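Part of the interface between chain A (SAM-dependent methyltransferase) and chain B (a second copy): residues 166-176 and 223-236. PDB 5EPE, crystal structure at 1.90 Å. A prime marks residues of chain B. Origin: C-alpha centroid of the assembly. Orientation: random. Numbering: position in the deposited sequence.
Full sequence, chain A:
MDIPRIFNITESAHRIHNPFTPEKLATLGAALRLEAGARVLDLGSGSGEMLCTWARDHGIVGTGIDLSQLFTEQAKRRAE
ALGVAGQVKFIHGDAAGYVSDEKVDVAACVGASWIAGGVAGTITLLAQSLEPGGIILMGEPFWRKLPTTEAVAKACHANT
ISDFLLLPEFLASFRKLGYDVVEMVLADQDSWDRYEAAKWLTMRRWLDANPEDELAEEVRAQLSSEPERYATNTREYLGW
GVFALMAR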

# COMPACT_ATOMS: atom_id res chain seq x y z
N LEU A 166 0.73 16.95 15.10
CA LEU A 166 0.73 17.55 13.78
C LEU A 166 0.14 18.96 13.88
O LEU A 166 -0.62 19.26 14.81
CB LEU A 166 -0.09 16.70 12.77
CG LEU A 166 0.59 15.35 12.47
CD1 LEU A 166 -0.49 14.43 11.92
CD2 LEU A 166 1.67 15.48 11.42
N LEU A 167 0.51 19.84 12.94
CA LEU A 167 0.09 21.25 13.03
C LEU A 167 -1.42 21.51 13.25
O LEU A 167 -1.78 22.31 14.12
CB LEU A 167 0.55 22.00 11.76
CG LEU A 167 0.29 23.52 11.77
CD1 LEU A 167 1.02 24.24 12.92
CD2 LEU A 167 0.73 24.15 10.46
N PRO A 168 -2.33 20.83 12.50
CA PRO A 168 -3.74 21.10 12.79
C PRO A 168 -4.12 20.81 14.26
O PRO A 168 -4.79 21.60 14.89
CB PRO A 168 -4.48 20.17 11.81
CG PRO A 168 -3.52 19.86 10.73
CD PRO A 168 -2.16 19.86 11.40
N GLU A 169 -3.66 19.67 14.79
CA GLU A 169 -3.98 19.28 16.16
C GLU A 169 -3.27 20.20 17.16
O GLU A 169 -3.81 20.51 18.24
CB GLU A 169 -3.57 17.83 16.41
CG GLU A 169 -4.51 16.72 15.86
CD GLU A 169 -4.51 16.57 14.29
OE1 GLU A 169 -3.54 16.98 13.56
OE2 GLU A 169 -5.49 15.95 13.79
N PHE A 170 -2.08 20.66 16.79
CA PHE A 170 -1.35 21.59 17.65
C PHE A 170 -2.07 22.94 17.73
O PHE A 170 -2.29 23.48 18.82
CB PHE A 170 0.12 21.77 17.18
CG PHE A 170 0.98 22.47 18.22
CD1 PHE A 170 0.99 22.04 19.53
CD2 PHE A 170 1.77 23.56 17.87
CE1 PHE A 170 1.75 22.65 20.50
CE2 PHE A 170 2.56 24.16 18.84
CZ PHE A 170 2.53 23.73 20.15
N LEU A 171 -2.46 23.47 16.58
CA LEU A 171 -3.32 24.66 16.57
C LEU A 171 -4.60 24.47 17.35
O LEU A 171 -4.99 25.36 18.13
CB LEU A 171 -3.61 25.10 15.14
CG LEU A 171 -2.40 25.62 14.36
CD1 LEU A 171 -2.75 25.68 12.89
CD2 LEU A 171 -2.02 26.99 14.91
N ALA A 172 -5.25 23.33 17.16
CA ALA A 172 -6.43 22.96 17.97
C ALA A 172 -6.13 22.98 19.46
O ALA A 172 -7.01 23.36 20.24
CB ALA A 172 -6.99 21.62 17.57
N SER A 173 -4.93 22.54 19.87
CA SER A 173 -4.63 22.52 21.29
C SER A 173 -4.66 23.94 21.92
O SER A 173 -5.14 24.09 23.07
CB SER A 173 -3.29 21.85 21.60
OG SER A 173 -2.16 22.57 21.16
N PHE A 174 -4.18 24.97 21.21
CA PHE A 174 -4.32 26.35 21.70
C PHE A 174 -5.78 26.80 21.81
O PHE A 174 -6.17 27.42 22.82
CB PHE A 174 -3.57 27.32 20.80
CG PHE A 174 -2.08 27.12 20.77
CD1 PHE A 174 -1.33 27.29 21.91
CD2 PHE A 174 -1.43 26.80 19.59
CE1 PHE A 174 0.05 27.17 21.88
CE2 PHE A 174 -0.03 26.72 19.55
CZ PHE A 174 0.70 26.88 20.69
N ARG A 175 -6.57 26.49 20.79
CA ARG A 175 -8.02 26.77 20.82
C ARG A 175 -8.67 26.12 22.04
O ARG A 175 -9.40 26.76 22.79
CB ARG A 175 -8.69 26.33 19.53
CG ARG A 175 -10.22 26.44 19.59
CD ARG A 175 -10.87 26.01 18.27
NE ARG A 175 -10.54 24.64 17.80
CZ ARG A 175 -11.06 23.51 18.28
NH1 ARG A 175 -11.89 23.54 19.31
NH2 ARG A 175 -10.74 22.33 17.76
N LYS A 176 -8.33 24.86 22.27
CA LYS A 176 -8.89 24.09 23.43
C LYS A 176 -8.42 24.64 24.77
O LYS A 176 -9.12 24.50 25.79
CB LYS A 176 -8.54 22.61 23.26
CG LYS A 176 -9.24 21.89 22.10
CD LYS A 176 -8.57 20.55 21.77
CE LYS A 176 -9.07 19.92 20.46
NZ LYS A 176 -8.32 18.68 20.00
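Chain B 223-236: LSSEPERYATNTRE

A charged side chain serves as the knob in this helix-to-helix contact. Glu228′ of chain B sits in the hole formed by Pro168, Leu171, Ala172 and Arg175 of chain A, a place that a hydrophobic residue takes in many packed helices. One wall of the hole is itself charged. Arg175 NE donates a hydrogen bond to Glu228′ OE1 at 2.7 Å, and Arg175 NH2 donates a second to Glu228′ OE2 at 3.0 Å. The N-H...O angles, 176° and 163°, are nearly straight, so guanidinium and carboxylate meet side by side in a two-pronged salt bridge, with OE1 at the edge of the guanidinium and near its plane. The CA-to-CB bond of Glu228′ points sideways to chain A, and chi1 at m with chi2 at t bring the end of the side chain nearer.

The principle illustrated is that a buried carboxylate is tolerable at an interface when its charge is paired and its aliphatic part is packed. Glu228′ CG lies 3.5 Å from Pro168 O and 4.4 Å from Leu171 CB, while Ala172 CB comes within 3.5 Å of Glu228′ OE2. Ala172 presents just a methyl group here, and the carboxylate lies close over the chain A helix.

The two segments are helices running almost antiparallel. The angle between their N-to-C directions is 171°, and their axes approach to 8.6 Å. The register follows from this direction: Pro168, near the start of its helix, has its CA 4.9 Å from the CA of Glu228′, whereas Arg175, two turns later, faces back toward the earlier Ser224′, with 7.6 Å between their CA atoms. Leu166 occupies the N-cap position of the chain A helix, which then runs from Leu167 through Lys176 and beyond.

The chain B helix extends past both ends of its stretch and is not uniform. It is kinked, with the N of Pro227′, Glu228′ and Glu236′ lacking a bond to the preceding turn; proline has no amide hydrogen to give. A wider, pi-type turn follows at 230-234, where Arg235′ N bonds to Tyr230′ O at 2.9 Å.

Toward the start of the chain A helix, the salt bridge gives way to an apolar seam centred on Ala231′, whose CA-to-CB bond points toward chain A. Its CB lies 3.8 Å from Leu171 CD1, 4.0 Å from Leu167 CD2 and 4.1 Å from Pro168 CG, so a single small methyl touches three larger side chains. Leu171 CD1 also reaches Pro227′, at 3.7 Å from its O and 4.2 Å from its CB. Further along chain B, the aliphatic part of Arg235′ extends the seam, its CD 3.9 Å from Leu167 CD2.

Thr232′ flanks the alanine. Its OG1 donates a hydrogen bond to Glu228′ O at 2.8 Å, turning the hydroxyl back on its own helix, and the same OG1 lies 3.3 Å from Pro168 CB. Together the two stretches bury 437 Å², summed over both sides.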

# COMPACT_ATOMS: atom_id res chain seq x y z
N LEU B 223 -13.01 32.93 12.68
CA LEU B 223 -11.78 33.03 13.43
C LEU B 223 -11.47 31.75 14.21
O LEU B 223 -10.34 31.30 14.24
CB LEU B 223 -11.87 34.21 14.41
CG LEU B 223 -10.61 34.57 15.14
CD1 LEU B 223 -9.40 34.81 14.21
CD2 LEU B 223 -10.93 35.76 16.04
N SER B 224 -12.51 31.20 14.83
CA SER B 224 -12.44 29.93 15.51
C SER B 224 -11.99 28.77 14.62
O SER B 224 -11.15 27.98 15.01
CB SER B 224 -13.84 29.55 16.03
OG SER B 224 -14.19 30.41 17.08
N SER B 225 -12.53 28.72 13.42
CA SER B 225 -12.32 27.54 12.56
C SER B 225 -11.14 27.66 11.59
O SER B 225 -10.57 26.63 11.17
CB SER B 225 -13.60 27.23 11.78
OG SER B 225 -13.92 28.29 10.91
N GLU B 226 -10.73 28.88 11.26
CA GLU B 226 -9.80 29.04 10.17
C GLU B 226 -8.40 28.41 10.33
O GLU B 226 -7.93 27.91 9.33
CB GLU B 226 -9.68 30.51 9.73
CG GLU B 226 -10.75 30.87 8.70
CD GLU B 226 -10.54 30.13 7.38
OE1 GLU B 226 -9.40 30.15 6.81
OE2 GLU B 226 -11.52 29.50 6.93
N PRO B 227 -7.72 28.58 11.49
CA PRO B 227 -6.34 28.10 11.54
C PRO B 227 -6.29 26.60 11.22
O PRO B 227 -5.47 26.17 10.45
CB PRO B 227 -5.90 28.43 12.97
CG PRO B 227 -6.69 29.69 13.29
CD PRO B 227 -8.02 29.44 12.65
N GLU B 228 -7.21 25.84 11.83
CA GLU B 228 -7.21 24.36 11.61
C GLU B 228 -7.61 24.00 10.25
O GLU B 228 -6.98 23.10 9.69
CB GLU B 228 -8.13 23.63 12.60
CG GLU B 228 -7.55 23.58 13.95
CD GLU B 228 -8.64 23.41 14.98
OE1 GLU B 228 -8.83 24.36 15.74
OE2 GLU B 228 -9.29 22.31 15.08
N ARG B 229 -8.62 24.68 9.70
CA ARG B 229 -9.04 24.45 8.33
C ARG B 229 -7.87 24.71 7.36
O ARG B 229 -7.61 23.90 6.45
CB ARG B 229 -10.21 25.39 7.90
CG ARG B 229 -10.77 25.08 6.48
CD ARG B 229 -11.28 26.23 5.54
NE ARG B 229 -10.35 27.34 5.41
CZ ARG B 229 -9.24 27.39 4.65
NH1 ARG B 229 -8.45 28.48 4.69
NH2 ARG B 229 -8.90 26.36 3.84
N TYR B 230 -7.25 25.88 7.50
CA TYR B 230 -6.10 26.27 6.69
C TYR B 230 -4.97 25.22 6.77
O TYR B 230 -4.44 24.78 5.76
CB TYR B 230 -5.60 27.69 7.11
CG TYR B 230 -4.26 27.98 6.59
CD1 TYR B 230 -4.08 28.20 5.23
CD2 TYR B 230 -3.15 28.00 7.43
CE1 TYR B 230 -2.82 28.40 4.71
CE2 TYR B 230 -1.89 28.24 6.93
CZ TYR B 230 -1.72 28.47 5.56
OH TYR B 230 -0.47 28.67 5.00
N ALA B 231 -4.59 24.82 7.98
CA ALA B 231 -3.48 23.89 8.17
C ALA B 231 -3.79 22.48 7.59
O ALA B 231 -2.92 21.84 7.05
CB ALA B 231 -3.13 23.79 9.64
N THR B 232 -5.01 22.03 7.77
CA THR B 232 -5.44 20.72 7.29
C THR B 232 -5.55 20.66 5.76
O THR B 232 -5.17 19.66 5.13
CB THR B 232 -6.80 20.33 7.95
OG1 THR B 232 -6.63 20.31 9.37
CG2 THR B 232 -7.37 18.96 7.47
N ASN B 233 -6.08 21.73 5.17
CA ASN B 233 -6.46 21.74 3.74
C ASN B 233 -5.47 22.60 2.92
O ASN B 233 -4.57 22.07 2.29
CB ASN B 233 -7.92 22.21 3.63
CG ASN B 233 -8.86 21.27 4.39
OD1 ASN B 233 -8.98 20.13 4.03
ND2 ASN B 233 -9.39 21.70 5.49
N THR B 234 -5.53 23.89 3.02
CA THR B 234 -4.79 24.74 2.13
C THR B 234 -3.30 24.51 2.23
O THR B 234 -2.62 24.43 1.17
CB THR B 234 -5.14 26.18 2.45
OG1 THR B 234 -6.57 26.29 2.40
CG2 THR B 234 -4.50 27.19 1.53
N ARG B 235 -2.74 24.53 3.45
CA ARG B 235 -1.29 24.62 3.59
C ARG B 235 -0.55 23.48 2.90
O ARG B 235 0.50 23.67 2.34
CB ARG B 235 -0.90 24.72 5.07
CG ARG B 235 0.49 25.21 5.29
CD ARG B 235 0.81 25.39 6.77
NE ARG B 235 2.00 26.21 6.92
CZ ARG B 235 3.25 25.76 6.89
NH1 ARG B 235 3.50 24.49 6.85
NH2 ARG B 235 4.30 26.64 6.93
N GLU B 236 -1.11 22.28 2.95
CA GLU B 236 -0.51 21.11 2.36
C GLU B 236 -0.88 20.89 0.89
O GLU B 236 -0.08 20.41 0.14
CB GLU B 236 -0.93 19.89 3.21
CG GLU B 236 -0.19 19.87 4.59
CD GLU B 236 1.32 19.72 4.40
OE1 GLU B 236 1.71 18.86 3.58
OE2 GLU B 236 2.15 20.49 4.95